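Local structure of NUDIX hydrolase (Alicyclobacillus acidocaldarius subsp. acidocaldarius, 3QSJ) at residues V14-G19 / F156-G161; I24-V29 / V42-G47. The protein probably hydrolyses phosphorus-containing acid anhydrides as a metal-dependent member of the Nudix family, and binds a calcium ion in the crystal. All coordinates share one frame; numbering follows the deposited sequence. Where two conformers were deposited one is given.

Contact 1 (V14-G19 / F156-G161)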
ATOM      1  N   VAL A  14      -1.829  -1.783  -2.799  1.00 12.94           N
ATOM      2  CA  VAL A  14      -2.680  -2.958  -2.898  1.00 12.97           C
ATOM      3  C   VAL A  14      -1.731  -4.018  -3.426  1.00 16.30           C
ATOM      4  O   VAL A  14      -1.370  -3.993  -4.625  1.00 15.31           O
ATOM      5  CB  VAL A  14      -3.869  -2.692  -3.854  1.00 14.95           C
ATOM      6  CG1 VAL A  14      -4.803  -3.919  -3.924  1.00 16.18           C
ATOM      7  CG2 VAL A  14      -4.649  -1.437  -3.424  1.00 14.96           C
ATOM      8  N   VAL A  15      -1.307  -4.918  -2.538  1.00 15.37           N
ATOM      9  CA  VAL A  15      -0.317  -5.961  -2.899  1.00 15.81           C
ATOM     10  C   VAL A  15      -1.092  -7.242  -3.132  1.00 17.60           C
ATOM     11  O   VAL A  15      -1.757  -7.755  -2.218  1.00 16.49           O
ATOM     12  CB  VAL A  15       0.741  -6.124  -1.775  1.00 18.45           C
ATOM     13  CG1 VAL A  15       1.847  -7.094  -2.214  1.00 17.37           C
ATOM     14  CG2 VAL A  15       1.342  -4.763  -1.373  1.00 18.06           C
ATOM     15  N   ILE A  16      -0.985  -7.779  -4.331  1.00 15.03           N
ATOM     16  CA  ILE A  16      -1.740  -8.987  -4.696  1.00 13.62           C
ATOM     17  C   ILE A  16      -0.937 -10.169  -5.178  1.00 18.43           C
ATOM     18  O   ILE A  16       0.234 -10.044  -5.509  1.00 17.39           O
ATOM     19  CB  ILE A  16      -2.747  -8.626  -5.837  1.00 15.49           C
ATOM     20  CG1 ILE A  16      -2.010  -8.280  -7.183  1.00 15.44           C
ATOM     21  CG2 ILE A  16      -3.743  -7.560  -5.390  1.00 15.96           C
ATOM     22  CD1 ILE A  16      -3.008  -8.088  -8.426  1.00 19.49           C
ATOM     23  N   ARG A  17      -1.575 -11.344  -5.187  1.00 15.49           N
ATOM     24  CA  ARG A  17      -0.916 -12.515  -5.758  1.00 16.20           C
ATOM     25  C   ARG A  17      -2.033 -13.433  -6.325  1.00 22.01           C
ATOM     26  O   ARG A  17      -3.197 -13.293  -5.969  1.00 19.99           O
ATOM     27  CB  ARG A  17      -0.086 -13.230  -4.689  1.00 18.23           C
ATOM     28  CG  ARG A  17      -0.973 -13.910  -3.637  1.00 16.82           C
ATOM     29  CD  ARG A  17      -0.132 -14.398  -2.469  1.00 18.25           C
ATOM     30  NE  ARG A  17      -0.928 -15.194  -1.512  1.00 19.88           N
ATOM     31  CZ  ARG A  17      -0.405 -15.694  -0.404  1.00 24.48           C
ATOM     32  NH1 ARG A  17       0.887 -15.495  -0.123  1.00 19.13           N
ATOM     33  NH2 ARG A  17      -1.164 -16.412   0.438  1.00 20.46           N
ATOM     34  N   ASP A  18      -1.667 -14.355  -7.193  1.00 19.10           N
ATOM     35  CA  ASP A  18      -2.616 -15.363  -7.654  1.00 18.60           C
ATOM     36  C   ASP A  18      -2.707 -16.386  -6.530  1.00 21.91           C
ATOM     37  O   ASP A  18      -1.666 -16.883  -6.082  1.00 21.15           O
ATOM     38  CB  ASP A  18      -2.098 -16.027  -8.921  1.00 20.47           C
ATOM     39  CG  ASP A  18      -2.250 -15.145 -10.150  1.00 26.06           C
ATOM     40  OD1 ASP A  18      -3.281 -14.386 -10.241  1.00 22.28           O
ATOM     41  OD2 ASP A  18      -1.373 -15.208 -11.021  1.00 29.88           O
ATOM     42  N   GLY A  19      -3.924 -16.638  -6.039  1.00 19.74           N
ATOM     43  CA  GLY A  19      -4.151 -17.486  -4.877  1.00 19.33           C
ATOM     44  C   GLY A  19      -4.856 -18.792  -5.158  1.00 23.24           C
ATOM     45  O   GLY A  19      -4.962 -19.234  -6.317  1.00 23.95           O
ATOM     46  N   PHE A 156      -4.007   5.398  -4.981  1.00 14.56           N
ATOM     47  CA  PHE A 156      -3.952   3.943  -4.820  1.00 13.43           C
ATOM     48  C   PHE A 156      -3.025   3.336  -5.936  1.00 16.54           C
ATOM     49  O   PHE A 156      -3.162   3.626  -7.120  1.00 16.66           O
ATOM     50  CB  PHE A 156      -5.381   3.338  -5.032  1.00 14.93           C
ATOM     51  CG  PHE A 156      -6.252   3.536  -3.812  1.00 17.65           C
ATOM     52  CD1 PHE A 156      -6.461   2.495  -2.924  1.00 22.29           C
ATOM     53  CD2 PHE A 156      -6.740   4.799  -3.484  1.00 18.62           C
ATOM     54  CE1 PHE A 156      -7.210   2.687  -1.728  1.00 23.80           C
ATOM     55  CE2 PHE A 156      -7.487   4.995  -2.281  1.00 23.05           C
ATOM     56  CZ  PHE A 156      -7.691   3.944  -1.421  1.00 22.26           C
ATOM     57  N   PHE A 157      -2.146   2.444  -5.524  1.00 14.09           N
ATOM     58  CA  PHE A 157      -1.227   1.748  -6.398  1.00 14.41           C
ATOM     59  C   PHE A 157      -1.418   0.269  -6.189  1.00 16.11           C
ATOM     60  O   PHE A 157      -1.698  -0.208  -5.050  1.00 16.12           O
ATOM     61  CB  PHE A 157       0.249   2.142  -6.083  1.00 14.13           C
ATOM     62  CG  PHE A 157       0.491   3.577  -6.453  1.00 14.79           C
ATOM     63  CD1 PHE A 157       0.810   3.928  -7.768  1.00 16.30           C
ATOM     64  CD2 PHE A 157       0.410   4.574  -5.493  1.00 15.78           C
ATOM     65  CE1 PHE A 157       1.049   5.269  -8.103  1.00 18.42           C
ATOM     66  CE2 PHE A 157       0.621   5.917  -5.839  1.00 16.82           C
ATOM     67  CZ  PHE A 157       0.818   6.258  -7.168  1.00 15.26           C
ATOM     68  N   LEU A 158      -1.167  -0.457  -7.258  1.00 13.42           N
ATOM     69  CA  LEU A 158      -1.232  -1.919  -7.235  1.00 12.42           C
ATOM     70  C   LEU A 158       0.169  -2.496  -7.560  1.00 16.63           C
ATOM     71  O   LEU A 158       0.855  -1.952  -8.428  1.00 15.11           O
ATOM     72  CB  LEU A 158      -2.220  -2.350  -8.357  1.00 13.85           C
ATOM     73  CG  LEU A 158      -2.447  -3.849  -8.500  1.00 17.62           C
ATOM     74  CD1 LEU A 158      -3.416  -4.333  -7.369  1.00 17.07           C
ATOM     75  CD2 LEU A 158      -3.162  -4.160  -9.846  1.00 20.53           C
ATOM     76  N   CYS A 159       0.550  -3.621  -6.921  0.73 14.52           N
ATOM     77  CA  CYS A 159       1.771  -4.353  -7.277  0.73 13.37           C
ATOM     78  C   CYS A 159       1.572  -5.791  -6.945  0.73 15.99           C
ATOM     79  O   CYS A 159       0.608  -6.156  -6.264  0.73 15.48           O
ATOM     80  CB  CYS A 159       3.029  -3.784  -6.646  0.73 14.21           C
ATOM     81  SG  CYS A 159       3.084  -3.996  -4.856  0.73 18.74           S
ATOM     82  N   VAL A 160       2.435  -6.632  -7.496  1.00 14.27           N
ATOM     83  CA  VAL A 160       2.277  -8.071  -7.302  1.00 14.96           C
ATOM     84  C   VAL A 160       3.323  -8.540  -6.287  1.00 20.49           C
ATOM     85  O   VAL A 160       4.498  -8.144  -6.375  1.00 20.05           O
ATOM     86  CB  VAL A 160       2.486  -8.776  -8.667  1.00 21.32           C
ATOM     87  CG1 VAL A 160       2.413 -10.304  -8.499  1.00 23.00           C
ATOM     88  CG2 VAL A 160       1.432  -8.315  -9.637  1.00 21.86           C
ATOM     89  N   GLY A 161       2.876  -9.329  -5.318  1.00 17.43           N
ATOM     90  CA  GLY A 161       3.775  -9.876  -4.303  1.00 18.42           C
ATOM     91  C   GLY A 161       3.712 -11.394  -4.272  1.00 23.03           C
ATOM     92  O   GLY A 161       3.521 -11.974  -3.206  1.00 21.83           O
TER
HETATM   93  O   HOH W   1       3.139 -14.322  -1.579  1.00 19.35           O

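Contact 2 (I24-V29 / V42-G47). With CA (calcium ion), chain B.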
ATOM      1  N   ILE A  24      -7.704 -13.999  -6.851  1.00 20.81           N
ATOM      2  CA  ILE A  24      -6.639 -13.107  -6.394  1.00 18.52           C
ATOM      3  C   ILE A  24      -6.712 -12.997  -4.871  1.00 20.43           C
ATOM      4  O   ILE A  24      -7.799 -12.823  -4.306  1.00 20.96           O
ATOM      5  CB  ILE A  24      -6.798 -11.728  -7.062  1.00 21.19           C
ATOM      6  CG1 ILE A  24      -6.576 -11.862  -8.580  1.00 22.05           C
ATOM      7  CG2 ILE A  24      -5.816 -10.726  -6.421  1.00 24.94           C
ATOM      8  CD1 ILE A  24      -6.867 -10.617  -9.468  1.00 21.62           C
ATOM      9  N   GLU A  25      -5.543 -12.989  -4.225  1.00 19.46           N
ATOM     10  CA  GLU A  25      -5.409 -12.754  -2.794  1.00 18.91           C
ATOM     11  C   GLU A  25      -4.708 -11.432  -2.632  1.00 20.78           C
ATOM     12  O   GLU A  25      -3.946 -11.048  -3.508  1.00 16.98           O
ATOM     13  CB  GLU A  25      -4.585 -13.868  -2.134  1.00 19.22           C
ATOM     14  CG  GLU A  25      -5.392 -15.144  -2.189  1.00 20.37           C
ATOM     15  CD  GLU A  25      -4.698 -16.414  -1.784  1.00 19.81           C
ATOM     16  OE1 GLU A  25      -3.497 -16.356  -1.414  1.00 21.87           O
ATOM     17  OE2 GLU A  25      -5.381 -17.472  -1.809  1.00 22.12           O
ATOM     18  N   VAL A  26      -4.902 -10.771  -1.481  1.00 17.07           N
ATOM     19  CA  VAL A  26      -4.398  -9.396  -1.263  1.00 15.36           C
ATOM     20  C   VAL A  26      -3.976  -9.242   0.193  1.00 19.25           C
ATOM     21  O   VAL A  26      -4.564  -9.914   1.047  1.00 20.26           O
ATOM     22  CB  VAL A  26      -5.515  -8.383  -1.677  1.00 17.46           C
ATOM     23  CG1 VAL A  26      -6.828  -8.570  -0.867  1.00 17.45           C
ATOM     24  CG2 VAL A  26      -5.012  -6.938  -1.628  1.00 16.96           C
ATOM     25  N   LEU A  27      -3.004  -8.349   0.490  1.00 16.91           N
ATOM     26  CA  LEU A  27      -2.571  -8.126   1.849  1.00 17.16           C
ATOM     27  C   LEU A  27      -3.478  -7.063   2.456  1.00 18.94           C
ATOM     28  O   LEU A  27      -3.612  -5.928   1.933  1.00 18.01           O
ATOM     29  CB  LEU A  27      -1.116  -7.621   1.889  1.00 16.80           C
ATOM     30  CG  LEU A  27      -0.032  -8.669   1.752  1.00 22.80           C
ATOM     31  CD1 LEU A  27       1.326  -7.987   1.706  1.00 22.75           C
ATOM     32  CD2 LEU A  27      -0.059  -9.641   2.975  1.00 22.77           C
ATOM     33  N   VAL A  28      -4.077  -7.407   3.558  0.55 16.54           N
ATOM     34  CA  VAL A  28      -4.894  -6.417   4.245  0.55 15.07           C
ATOM     35  C   VAL A  28      -4.411  -6.347   5.655  0.55 18.86           C
ATOM     36  O   VAL A  28      -3.762  -7.284   6.148  0.55 18.22           O
ATOM     37  CB  VAL A  28      -6.418  -6.705   4.170  0.55 19.37           C
ATOM     38  CG1 VAL A  28      -6.951  -6.517   2.746  0.55 19.49           C
ATOM     39  CG2 VAL A  28      -6.758  -8.099   4.709  0.55 18.71           C
ATOM     40  N   VAL A  29      -4.755  -5.250   6.325  1.00 17.72           N
ATOM     41  CA  VAL A  29      -4.425  -5.063   7.745  1.00 18.48           C
ATOM     42  C   VAL A  29      -5.670  -4.597   8.500  1.00 21.12           C
ATOM     43  O   VAL A  29      -6.597  -4.067   7.885  1.00 20.93           O
ATOM     44  CB  VAL A  29      -3.271  -4.064   7.925  1.00 22.13           C
ATOM     45  CG1 VAL A  29      -1.995  -4.583   7.195  1.00 21.97           C
ATOM     46  CG2 VAL A  29      -3.662  -2.658   7.437  1.00 22.04           C
ATOM     47  N   VAL A  42     -10.740  -2.425   8.399  0.54 17.06           N
ATOM     48  CA  VAL A  42      -9.810  -3.185   7.573  0.54 16.24           C
ATOM     49  C   VAL A  42      -9.408  -2.240   6.445  0.54 21.14           C
ATOM     50  O   VAL A  42     -10.198  -1.368   6.046  0.54 21.58           O
ATOM     51  CB  VAL A  42     -10.375  -4.537   7.058  0.54 18.73           C
ATOM     52  CG1 VAL A  42     -10.605  -5.517   8.228  0.54 16.59           C
ATOM     53  CG2 VAL A  42     -11.665  -4.348   6.239  0.54 19.84           C
ATOM     54  N   ALA A  43      -8.166  -2.372   5.962  1.00 20.32           N
ATOM     55  CA  ALA A  43      -7.650  -1.554   4.890  1.00 19.90           C
ATOM     56  C   ALA A  43      -6.399  -2.187   4.284  1.00 19.05           C
ATOM     57  O   ALA A  43      -5.952  -3.270   4.658  1.00 19.18           O
ATOM     58  CB  ALA A  43      -7.302  -0.154   5.439  1.00 22.00           C
ATOM     59  N   PHE A  44      -5.837  -1.469   3.347  1.00 17.13           N
ATOM     60  CA  PHE A  44      -4.572  -1.894   2.791  1.00 16.11           C
ATOM     61  C   PHE A  44      -3.502  -1.015   3.462  1.00 16.04           C
ATOM     62  O   PHE A  44      -3.810   0.067   3.967  1.00 18.00           O
ATOM     63  CB  PHE A  44      -4.540  -1.661   1.269  1.00 18.81           C
ATOM     64  CG  PHE A  44      -5.720  -2.286   0.545  1.00 19.31           C
ATOM     65  CD1 PHE A  44      -5.900  -3.674   0.533  1.00 18.43           C
ATOM     66  CD2 PHE A  44      -6.663  -1.485  -0.098  1.00 20.73           C
ATOM     67  CE1 PHE A  44      -7.023  -4.238  -0.076  1.00 21.12           C
ATOM     68  CE2 PHE A  44      -7.787  -2.051  -0.704  1.00 22.97           C
ATOM     69  CZ  PHE A  44      -7.970  -3.416  -0.679  1.00 22.02           C
ATOM     70  N   PRO A  45      -2.230  -1.424   3.429  1.00 14.69           N
ATOM     71  CA  PRO A  45      -1.174  -0.582   4.010  1.00 16.54           C
ATOM     72  C   PRO A  45      -1.111   0.766   3.320  1.00 17.96           C
ATOM     73  O   PRO A  45      -1.342   0.854   2.105  1.00 16.86           O
ATOM     74  CB  PRO A  45       0.124  -1.403   3.738  1.00 18.75           C
ATOM     75  CG  PRO A  45      -0.359  -2.836   3.663  1.00 21.12           C
ATOM     76  CD  PRO A  45      -1.687  -2.694   2.887  1.00 15.65           C
ATOM     77  N   GLY A  46      -0.857   1.815   4.082  1.00 14.97           N
ATOM     78  CA  GLY A  46      -0.814   3.152   3.482  1.00 15.62           C
ATOM     79  C   GLY A  46      -0.706   4.244   4.508  1.00 20.06           C
ATOM     80  O   GLY A  46      -0.600   3.976   5.710  1.00 20.32           O
ATOM     81  N   GLY A  47      -0.724   5.478   4.063  1.00 15.58           N
ATOM     82  CA  GLY A  47      -0.668   6.565   5.027  1.00 16.18           C
ATOM     83  C   GLY A  47      -0.297   7.861   4.364  1.00 17.81           C
ATOM     84  O   GLY A  47      -0.194   7.953   3.137  1.00 16.65           O
TER
HETATM   85 CA    CA B 230       0.391   3.522   7.762  1.00 19.08          CA
HETATM   86  O   HOH W   2       0.139   5.600   8.778  1.00 28.03           O
HETATM   87  O   HOH W   3       2.573   3.080   8.861  1.00 25.92           O

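Contact 1 (V14-G19 / F156-G161)
Val14 meets the ring of Phe156 at its edge, near the ring plane, with methyl CG2 lying 4.4 Å from CD1. A second flat group, the guanidinium of Arg17, receives a water in its own plane at the edge: NH1 donates to it, and the same water lies within hydrogen-bonding distance of Gly161 O, between the two strand ends. The backbones form a textbook parallel pair: Val14 and Ile16 each bond to two residues of segment 156-161, one on either side of their register partner. Val14 N donates to Phe157 O (2.8 Å) and Cys159 N to Val14 O; Ile16 N then donates to Cys159 O, and Gly161 N closes the series on Ile16 O at 2.7 Å with an almost straight N-H...O angle of 170°. Side chains alternate between the two faces of the sheet. On one, Leu158 carries the packing: its CG stands anti to the backbone N (chi1 -179°), and CD1 reaches Val14 CG1 at 3.7 Å and Ile16 CG2 at 3.8 Å, the isoleucine crossing it at about a right angle. On the other, Val15 CG2 touches Cys159 SG at 4.0 Å in one of the cysteine's two conformers. Arg17 NE also forms a salt bridge with Glu25, and its guanidinium makes a cation-pi contact with Trp179. The pair lies within the mixed sheet of the Nudix fold: helices 198-209 and 213-219 cover the Val14, Ile16 and Leu158 face, Leu91 packs on Val15 and Cys159, and strand 137-143 continues the sheet beyond strand 151-160.

Contact 2 (I24-V29 / V42-G47)
In Phe44, chi1 of -53° sets CG anti to the carbonyl carbon, and the ring beyond it reaches the valines of strand 24-29, although CB sets out away from that strand. Val26 CG2, anti to the backbone N, comes within 3.7 Å of Phe44 CE1, and Val28 CG1, in one of its two conformers, approaches the same carbon at 3.6 Å; both methyls arrive obliquely to the ring. At the ring edge, in its plane, the carbonyl O of Leu27 sits 3.5 Å from Phe44 CD1. An alanine in place of Phe44 would probably open a gap beside Val26, leaving its CG2 methyl without this aromatic partner. The backbone join is short, a single antiparallel hydrogen-bonded pair: Val29 N donates to Ala43 O at 2.9 Å, and Ala43 N returns a bond to Val29 O at 3.0 Å. Past Pro45 the chain delivers Gly46 O to the calcium ion at 2.3 Å, beside helix 72-87, whose Glu82 and Glu86 also bind it along with two waters, consistent with the metal site of the Nudix fold. This hairpin is held between two helices, with Phe44 and Val26 packing on helix 198-209 and Val29 and Pro45 on helix 72-87, while strand 174-181 borders strand 24-31.

Overall arrangement
Both contacts are buried and belong to one mixed sheet, yet they illustrate different ways of joining strands. Contact 1 pairs strands far apart in sequence, in parallel, with a run of backbone bonds and aliphatic packing; contact 2, nested within the loop that contact 1 closes, is a local antiparallel join with few bonds and an aromatic ring packed beside the pair. Strand 7-18 links them, since it neighbours strands 24-31 and 42-48 as well as 151-160. A probable hydrogen bond between Val15 O and Leu27 N, 3.0 Å long, joins the two directly. Helix 198-209 packs against both, whereas of the two only contact 2 supplies a metal ligand, Gly46 O.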